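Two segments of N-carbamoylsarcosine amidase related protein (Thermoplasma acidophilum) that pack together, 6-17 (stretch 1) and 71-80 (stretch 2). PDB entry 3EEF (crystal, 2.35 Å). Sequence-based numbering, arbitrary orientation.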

# COMPACT_ATOMS: atom_id res chain seq x y z
N VAL A 6 8.34 -0.74 18.49
CA VAL A 6 8.93 -1.09 17.20
C VAL A 6 10.42 -0.86 17.32
O VAL A 6 10.84 0.26 17.58
CB VAL A 6 8.32 -0.28 16.03
CG1 VAL A 6 8.95 -0.67 14.71
CG2 VAL A 6 6.82 -0.50 15.96
N VAL A 7 11.20 -1.94 17.17
CA VAL A 7 12.64 -1.91 17.37
C VAL A 7 13.33 -1.96 16.02
O VAL A 7 13.39 -3.04 15.39
CB VAL A 7 13.15 -3.11 18.21
CG1 VAL A 7 14.60 -2.90 18.51
CG2 VAL A 7 12.36 -3.28 19.55
N VAL A 8 13.86 -0.82 15.59
CA VAL A 8 14.34 -0.68 14.20
C VAL A 8 15.85 -1.01 13.99
O VAL A 8 16.70 -0.34 14.54
CB VAL A 8 14.06 0.75 13.64
CG1 VAL A 8 14.43 0.83 12.14
CG2 VAL A 8 12.56 1.16 13.90
N ASP A 9 16.15 -2.06 13.21
CA ASP A 9 17.52 -2.36 12.74
C ASP A 9 18.60 -2.50 13.81
O ASP A 9 19.77 -2.15 13.59
CB ASP A 9 17.98 -1.32 11.68
CG ASP A 9 17.37 -1.57 10.30
OD1 ASP A 9 17.20 -2.76 9.90
OD2 ASP A 9 17.07 -0.57 9.61
N MSE A 10 18.24 -3.07 14.95
CA MSE A 10 19.25 -3.34 15.97
C MSE A 10 19.96 -4.64 15.58
O MSE A 10 19.78 -5.66 16.24
CB MSE A 10 18.63 -3.44 17.36
CG MSE A 10 18.02 -2.13 17.89
SE MSE A 10 19.34 -0.76 18.26
CE MSE A 10 19.98 -1.34 20.02
N VAL A 11 20.73 -4.59 14.49
CA VAL A 11 21.30 -5.80 13.91
C VAL A 11 22.83 -5.71 13.93
O VAL A 11 23.40 -4.63 14.07
CB VAL A 11 20.75 -6.06 12.47
CG1 VAL A 11 19.22 -6.16 12.52
CG2 VAL A 11 21.18 -4.94 11.49
N ASN A 12 23.47 -6.87 13.83
CA ASN A 12 24.92 -7.03 14.01
C ASN A 12 25.77 -6.09 13.18
O ASN A 12 26.72 -5.52 13.68
CB ASN A 12 25.33 -8.48 13.73
CG ASN A 12 24.96 -9.41 14.89
OD1 ASN A 12 25.00 -9.01 16.05
ND2 ASN A 12 24.62 -10.64 14.57
N GLU A 13 25.44 -5.91 11.91
CA GLU A 13 26.31 -5.12 11.06
C GLU A 13 26.35 -3.67 11.48
O GLU A 13 27.35 -3.02 11.25
CB GLU A 13 25.90 -5.23 9.60
CG GLU A 13 26.75 -4.39 8.64
CD GLU A 13 26.55 -4.80 7.20
OE1 GLU A 13 25.76 -5.74 6.96
OE2 GLU A 13 27.18 -4.20 6.32
N PHE A 14 25.27 -3.15 12.09
CA PHE A 14 25.25 -1.75 12.51
C PHE A 14 25.73 -1.53 13.95
O PHE A 14 25.99 -0.38 14.33
CB PHE A 14 23.87 -1.13 12.32
CG PHE A 14 23.44 -0.97 10.87
CD1 PHE A 14 24.18 -0.18 10.00
CD2 PHE A 14 22.28 -1.56 10.40
CE1 PHE A 14 23.78 -0.03 8.67
CE2 PHE A 14 21.86 -1.40 9.09
CZ PHE A 14 22.61 -0.64 8.22
N ILE A 15 25.83 -2.61 14.73
CA ILE A 15 26.18 -2.55 16.16
C ILE A 15 27.55 -3.17 16.41
O ILE A 15 28.40 -2.57 17.07
CB ILE A 15 25.15 -3.30 17.05
CG1 ILE A 15 23.76 -2.66 16.97
CG2 ILE A 15 25.58 -3.29 18.53
CD1 ILE A 15 23.71 -1.22 17.45
N HIS A 16 27.75 -4.38 15.88
CA HIS A 16 28.96 -5.16 16.11
C HIS A 16 29.90 -5.24 14.92
O HIS A 16 31.08 -5.43 15.12
CB HIS A 16 28.63 -6.60 16.57
CG HIS A 16 28.00 -6.67 17.92
ND1 HIS A 16 28.57 -6.08 19.03
CD2 HIS A 16 26.84 -7.22 18.34
CE1 HIS A 16 27.79 -6.29 20.08
NE2 HIS A 16 26.73 -6.98 19.69
N GLY A 17 29.39 -5.09 13.70
CA GLY A 17 30.19 -5.42 12.51
C GLY A 17 30.61 -4.26 11.63
O GLY A 17 31.03 -3.23 12.10
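Stretch 2 71-80: DGSEVIDEIR

Stretch 2 lies along the turn that leads from the end of strand 6-8 into helix 12-15, joined by three backbone hydrogen bonds around a single beta bridge, with Ile-76 and Ile-79 packed against stretch 1. It begins with a 3-10 segment at 71-73, runs extended through Glu-74, Val-75 and Ile-76, and turns again in a second 3-10 segment at 77-78. The bridge is paired in antiparallel register: Gly-72 lies by Glu-13 and Val-75 by Val-11, while Ile-79 packs on Met-10 and comes near Val-7. At the bridge the CA atoms of Val-11 and Val-75 are 4.2 Å apart, flanked by hydrogen bonds from Ile-76 N to Met-10 O (3.1 Å) and from Asn-12 N to Glu-74 O (2.9 Å). Beyond it, Glu-13 N donates to Gly-72 O (3.1 Å), so stretch 2 carbonyls accept from amides in the first turn of the helix, and Asn-12 ND2 reaches Asp-71 O at 3.0 Å. Ile-76, which loses the most surface to the contact, places CG2 3.6 Å from Ile-15 CB, while Ile-79 CD1 packs 3.6 Å from Met-10 CB. The exposed His-16 donates from NE2 to Glu-78 OE1 at 3.2 Å.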

# COMPACT_ATOMS: atom_id res chain seq x y z
N ASP A 71 24.82 -13.00 8.68
CA ASP A 71 24.67 -12.74 10.14
C ASP A 71 24.60 -11.25 10.48
O ASP A 71 24.23 -10.89 11.60
CB ASP A 71 25.81 -13.41 10.94
N GLY A 72 25.00 -10.40 9.53
CA GLY A 72 24.86 -8.96 9.60
C GLY A 72 23.43 -8.50 9.77
O GLY A 72 23.21 -7.46 10.38
N SER A 73 22.48 -9.27 9.23
CA SER A 73 21.05 -8.95 9.30
C SER A 73 20.37 -9.52 10.54
O SER A 73 19.18 -9.32 10.74
CB SER A 73 20.32 -9.38 8.01
OG SER A 73 20.34 -10.79 7.80
N GLU A 74 21.12 -10.19 11.40
CA GLU A 74 20.56 -10.80 12.58
C GLU A 74 20.55 -9.80 13.74
O GLU A 74 21.45 -8.95 13.88
CB GLU A 74 21.31 -12.09 12.95
N VAL A 75 19.51 -9.90 14.57
CA VAL A 75 19.35 -9.05 15.75
C VAL A 75 20.49 -9.33 16.72
O VAL A 75 20.85 -10.49 16.92
CB VAL A 75 17.98 -9.32 16.48
CG1 VAL A 75 17.94 -8.71 17.88
CG2 VAL A 75 16.78 -8.85 15.62
N ILE A 76 21.03 -8.29 17.33
CA ILE A 76 22.15 -8.47 18.25
C ILE A 76 21.70 -9.31 19.45
O ILE A 76 20.55 -9.21 19.88
CB ILE A 76 22.77 -7.12 18.71
CG1 ILE A 76 21.80 -6.32 19.60
CG2 ILE A 76 23.23 -6.33 17.49
CD1 ILE A 76 22.39 -4.97 20.06
N ASP A 77 22.61 -10.14 19.96
CA ASP A 77 22.31 -11.11 21.04
C ASP A 77 21.90 -10.43 22.32
O ASP A 77 21.06 -10.94 23.05
CB ASP A 77 23.52 -12.03 21.32
CG ASP A 77 23.76 -13.01 20.19
OD1 ASP A 77 22.77 -13.44 19.55
OD2 ASP A 77 24.94 -13.34 19.94
N GLU A 78 22.47 -9.26 22.57
CA GLU A 78 22.14 -8.47 23.76
C GLU A 78 20.62 -8.32 23.97
O GLU A 78 20.16 -8.36 25.10
CB GLU A 78 22.78 -7.08 23.67
CG GLU A 78 24.32 -7.07 23.84
CD GLU A 78 25.07 -7.36 22.56
OE1 GLU A 78 24.55 -8.09 21.70
OE2 GLU A 78 26.19 -6.85 22.42
N ILE A 79 19.87 -8.15 22.87
CA ILE A 79 18.40 -7.99 22.92
C ILE A 79 17.72 -9.04 22.04
O ILE A 79 16.78 -8.76 21.33
CB ILE A 79 17.97 -6.55 22.54
CG1 ILE A 79 18.51 -6.15 21.15
CG2 ILE A 79 18.44 -5.56 23.59
CD1 ILE A 79 17.98 -4.83 20.66
N ARG A 80 18.25 -10.25 22.08
CA ARG A 80 17.70 -11.37 21.38
C ARG A 80 16.19 -11.38 21.55
O ARG A 80 15.68 -11.13 22.64
CB ARG A 80 18.28 -12.66 21.96
CG ARG A 80 18.41 -13.79 20.98
CD ARG A 80 18.70 -15.13 21.69
NE ARG A 80 19.58 -15.01 22.86
CZ ARG A 80 20.92 -15.02 22.84
NH1 ARG A 80 21.60 -15.12 21.69
NH2 ARG A 80 21.59 -14.91 23.99